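Long-range contact in endo-1,3-beta-glucanase, family GH16 (Zobellia galactanivorans, PDB 4CRQ), which probably hydrolyses internal beta-1,3-glucosidic bonds of laminarin-type glucans through its family GH16 catalytic module, the part of the longer protein crystallised here: residues L126-I132 and Y144-V150. The protein carries 1 engineered substitution. Sequence-based numbering, arbitrary orientation.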
ATOM      1  N   LEU A 126       6.661  12.934  -9.753  1.00 38.92           N
ATOM      2  CA  LEU A 126       5.679  12.705 -10.831  1.00 34.18           C
ATOM      3  C   LEU A 126       5.812  11.268 -11.380  1.00 33.29           C
ATOM      4  O   LEU A 126       5.819  11.009 -12.578  1.00 32.85           O
ATOM      5  CB  LEU A 126       5.712  13.830 -11.895  1.00 35.71           C
ATOM      6  CG  LEU A 126       5.272  15.243 -11.426  1.00 35.03           C
ATOM      7  CD1 LEU A 126       5.358  16.200 -12.599  1.00 36.59           C
ATOM      8  CD2 LEU A 126       3.869  15.288 -10.783  1.00 30.88           C
ATOM      9  N   GLN A 127       5.904  10.344 -10.441  1.00 33.68           N
ATOM     10  CA  GLN A 127       6.026   8.929 -10.712  1.00 30.54           C
ATOM     11  C   GLN A 127       5.588   8.143  -9.501  1.00 27.21           C
ATOM     12  O   GLN A 127       5.582   8.655  -8.367  1.00 32.60           O
ATOM     13  CB  GLN A 127       7.464   8.564 -11.045  1.00 37.22           C
ATOM     14  CG  GLN A 127       8.457   9.013  -9.994  1.00 43.71           C
ATOM     15  CD  GLN A 127       9.885   8.900 -10.437  1.00 55.32           C
ATOM     16  OE1 GLN A 127      10.194   8.634 -11.604  1.00 56.58           O
ATOM     17  NE2 GLN A 127      10.783   9.107  -9.494  1.00 59.57           N
ATOM     18  N   THR A 128       5.225   6.894  -9.745  1.00 25.38           N
ATOM     19  CA  THR A 128       4.829   6.003  -8.661  1.00 21.57           C
ATOM     20  C   THR A 128       5.650   4.734  -8.818  1.00 24.17           C
ATOM     21  O   THR A 128       6.211   4.484  -9.897  1.00 27.22           O
ATOM     22  CB  THR A 128       3.320   5.683  -8.672  1.00 22.76           C
ATOM     23  OG1 THR A 128       2.969   5.045  -9.916  1.00 26.23           O
ATOM     24  CG2 THR A 128       2.450   6.966  -8.457  1.00 24.59           C
ATOM     25  N   HIS A 129       5.704   3.941  -7.749  1.00 24.18           N
ATOM     26  CA  HIS A 129       6.519   2.727  -7.704  1.00 23.21           C
ATOM     27  C   HIS A 129       5.738   1.467  -7.461  1.00 24.09           C
ATOM     28  O   HIS A 129       4.629   1.516  -6.942  1.00 25.83           O
ATOM     29  CB  HIS A 129       7.563   2.882  -6.623  1.00 28.32           C
ATOM     30  CG  HIS A 129       8.533   4.033  -6.853  1.00 30.75           C
ATOM     31  ND1 HIS A 129       9.807   3.836  -7.203  1.00 36.36           N
ATOM     32  CD2 HIS A 129       8.355   5.424  -6.772  1.00 35.54           C
ATOM     33  CE1 HIS A 129      10.437   5.038  -7.333  1.00 36.67           C
ATOM     34  NE2 HIS A 129       9.541   6.004  -7.073  1.00 37.97           N
ATOM     35  N   GLY A 130       6.356   0.344  -7.847  1.00 26.58           N
ATOM     36  CA  GLY A 130       5.852  -1.016  -7.681  1.00 25.24           C
ATOM     37  C   GLY A 130       7.046  -1.847  -7.283  1.00 23.54           C
ATOM     38  O   GLY A 130       8.050  -1.862  -8.003  1.00 26.95           O
ATOM     39  N   THR A 131       6.944  -2.545  -6.149  1.00 26.80           N
ATOM     40  CA  THR A 131       8.091  -3.233  -5.564  1.00 27.98           C
ATOM     41  C   THR A 131       7.672  -4.515  -4.846  1.00 25.41           C
ATOM     42  O   THR A 131       6.518  -4.631  -4.400  1.00 25.99           O
ATOM     43  CB  THR A 131       8.781  -2.273  -4.519  1.00 32.07           C
ATOM     44  OG1 THR A 131       8.747  -0.904  -4.982  1.00 34.53           O
ATOM     45  CG2 THR A 131      10.255  -2.655  -4.172  1.00 35.10           C
ATOM     46  N   ILE A 132       8.587  -5.487  -4.762  1.00 28.64           N
ATOM     47  CA  ILE A 132       8.427  -6.623  -3.838  1.00 26.48           C
ATOM     48  C   ILE A 132       9.588  -6.593  -2.828  1.00 28.16           C
ATOM     49  O   ILE A 132      10.703  -6.143  -3.163  1.00 31.06           O
ATOM     50  CB  ILE A 132       8.321  -8.037  -4.491  1.00 29.50           C
ATOM     51  CG1 ILE A 132       9.475  -8.314  -5.485  1.00 31.88           C
ATOM     52  CG2 ILE A 132       6.930  -8.206  -5.110  1.00 30.98           C
ATOM     53  CD1 ILE A 132       9.665  -9.785  -5.782  1.00 33.07           C
ATOM     54  N   TYR A 144      13.032  -5.665  -5.057  1.00 35.55           N
ATOM     55  CA  TYR A 144      13.031  -5.521  -6.506  1.00 37.20           C
ATOM     56  C   TYR A 144      11.895  -4.586  -6.869  1.00 40.40           C
ATOM     57  O   TYR A 144      10.736  -4.879  -6.575  1.00 42.08           O
ATOM     58  CB  TYR A 144      12.852  -6.871  -7.216  1.00 39.47           C
ATOM     59  CG  TYR A 144      13.148  -6.769  -8.686  1.00 47.17           C
ATOM     60  CD1 TYR A 144      12.188  -6.272  -9.596  1.00 49.86           C
ATOM     61  CD2 TYR A 144      14.407  -7.155  -9.190  1.00 51.76           C
ATOM     62  CE1 TYR A 144      12.473  -6.171 -10.957  1.00 48.80           C
ATOM     63  CE2 TYR A 144      14.686  -7.050 -10.554  1.00 51.24           C
ATOM     64  CZ  TYR A 144      13.687  -6.552 -11.411  1.00 47.79           C
ATOM     65  OH  TYR A 144      13.959  -6.453 -12.755  1.00 59.48           O
ATOM     66  N   GLY A 145      12.222  -3.471  -7.507  1.00 32.47           N
ATOM     67  CA  GLY A 145      11.192  -2.500  -7.855  1.00 32.89           C
ATOM     68  C   GLY A 145      11.497  -1.700  -9.095  1.00 30.72           C
ATOM     69  O   GLY A 145      12.626  -1.745  -9.632  1.00 33.92           O
ATOM     70  N   ASP A 146      10.486  -0.964  -9.550  1.00 30.81           N
ATOM     71  CA  ASP A 146      10.643  -0.037 -10.671  1.00 30.77           C
ATOM     72  C   ASP A 146       9.596   1.086 -10.506  1.00 30.29           C
ATOM     73  O   ASP A 146       8.728   1.039  -9.597  1.00 29.12           O
ATOM     74  CB  ASP A 146      10.546  -0.792 -12.028  1.00 34.05           C
ATOM     75  CG  ASP A 146      11.390  -0.174 -13.120  1.00 43.70           C
ATOM     76  OD1 ASP A 146      11.631   1.046 -13.082  1.00 35.61           O
ATOM     77  OD2 ASP A 146      11.824  -0.914 -14.035  1.00 46.21           O
ATOM     78  N   ASP A 147       9.664   2.085 -11.372  1.00 30.29           N
ATOM     79  CA  ASP A 147       8.714   3.195 -11.304  1.00 28.84           C
ATOM     80  C   ASP A 147       8.208   3.546 -12.680  1.00 25.40           C
ATOM     81  O   ASP A 147       8.733   3.060 -13.682  1.00 29.78           O
ATOM     82  CB  ASP A 147       9.299   4.424 -10.550  1.00 36.15           C
ATOM     83  CG  ASP A 147      10.653   4.918 -11.089  1.00 42.52           C
ATOM     84  OD1 ASP A 147      11.062   4.588 -12.216  1.00 42.05           O
ATOM     85  OD2 ASP A 147      11.323   5.674 -10.353  1.00 48.21           O
ATOM     86  N   VAL A 148       7.179   4.382 -12.725  1.00 27.97           N
ATOM     87  CA  VAL A 148       6.585   4.828 -13.974  1.00 26.84           C
ATOM     88  C   VAL A 148       6.162   6.280 -13.795  1.00 26.37           C
ATOM     89  O   VAL A 148       5.692   6.669 -12.709  1.00 25.69           O
ATOM     90  CB  VAL A 148       5.381   3.924 -14.417  1.00 29.12           C
ATOM     91  CG1 VAL A 148       4.215   3.902 -13.403  1.00 28.98           C
ATOM     92  CG2 VAL A 148       4.892   4.299 -15.822  1.00 29.32           C
ATOM     93  N   GLY A 149       6.313   7.078 -14.847  1.00 27.96           N
ATOM     94  CA  GLY A 149       5.875   8.472 -14.812  1.00 30.35           C
ATOM     95  C   GLY A 149       4.351   8.546 -14.739  1.00 28.32           C
ATOM     96  O   GLY A 149       3.660   7.811 -15.446  1.00 31.12           O
ATOM     97  N   VAL A 150       3.837   9.416 -13.873  1.00 29.75           N
ATOM     98  CA  VAL A 150       2.396   9.671 -13.744  1.00 30.31           C
ATOM     99  C   VAL A 150       2.302  11.205 -13.785  1.00 31.61           C
ATOM    100  O   VAL A 150       2.712  11.849 -12.798  1.00 32.61           O
ATOM    101  CB  VAL A 150       1.794   9.045 -12.452  1.00 28.12           C
ATOM    102  CG1 VAL A 150       0.311   9.404 -12.300  1.00 28.89           C
ATOM    103  CG2 VAL A 150       1.987   7.527 -12.415  1.00 26.79           C
TER
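Leu126-Ile132 and Tyr144-Val150 pair as the two antiparallel arms of a beta hairpin in the jelly-roll beta-sandwich of the GH16 catalytic module. Thr128 and Val148, Gly130 and Asp146, and Ile132 and Tyr144 are hydrogen-bonded pairs, each joined by two backbone bonds; in the middle one, Gly130 N to Asp146 O measures 3.0 Å. Past the Thr128-Val148 pair, Val150 N reaches Leu126 O at 2.9 Å in a straight bond whose donor lies above the carbonyl plane, where one strand begins and the other ends.

On the face bearing His129, Thr131 and Asp147, the main side-chain contact is made by a non-hydrogen-bonded pair. Asp147 CB lies over one face of the His129 imidazole, 3.5 Å from its centroid, in a CH-pi contact offset toward the ring's rim. With CG of Asp147 between its backbone N and carbonyl carbon (chi1 54°), OD2 is carried alongside the ring to 3.2 Å from His129 CE1, a carbon, with ring and carboxylate planes 58° apart. The extended Gln127 side chain brings its amide to the same carboxylate oxygen without bonding to it.

Apart from Asp146 the other face is largely apolar: Ile132 CG1 meets Tyr144 CB at 4.1 Å, and from just past the strand end Val150 CG2 comes within 4.0 Å of Thr128 CG2. Asp146 OD1 accepts the backbone N of Asp147 at 2.8 Å, which ties the Asp146 carboxylate back to its own strand.

Through this face Thr128, Ile132 and Val148 pack on strand 167-172 and Tyr144 on strand 175-181; Val150, just beyond the ladder, packs on strand 156-163. Trp208 meets the His129 ring edge-to-face, while strand 115-117 pairs with the hairpin's first arm through a backbone hydrogen bond between Asp117 and Thr131.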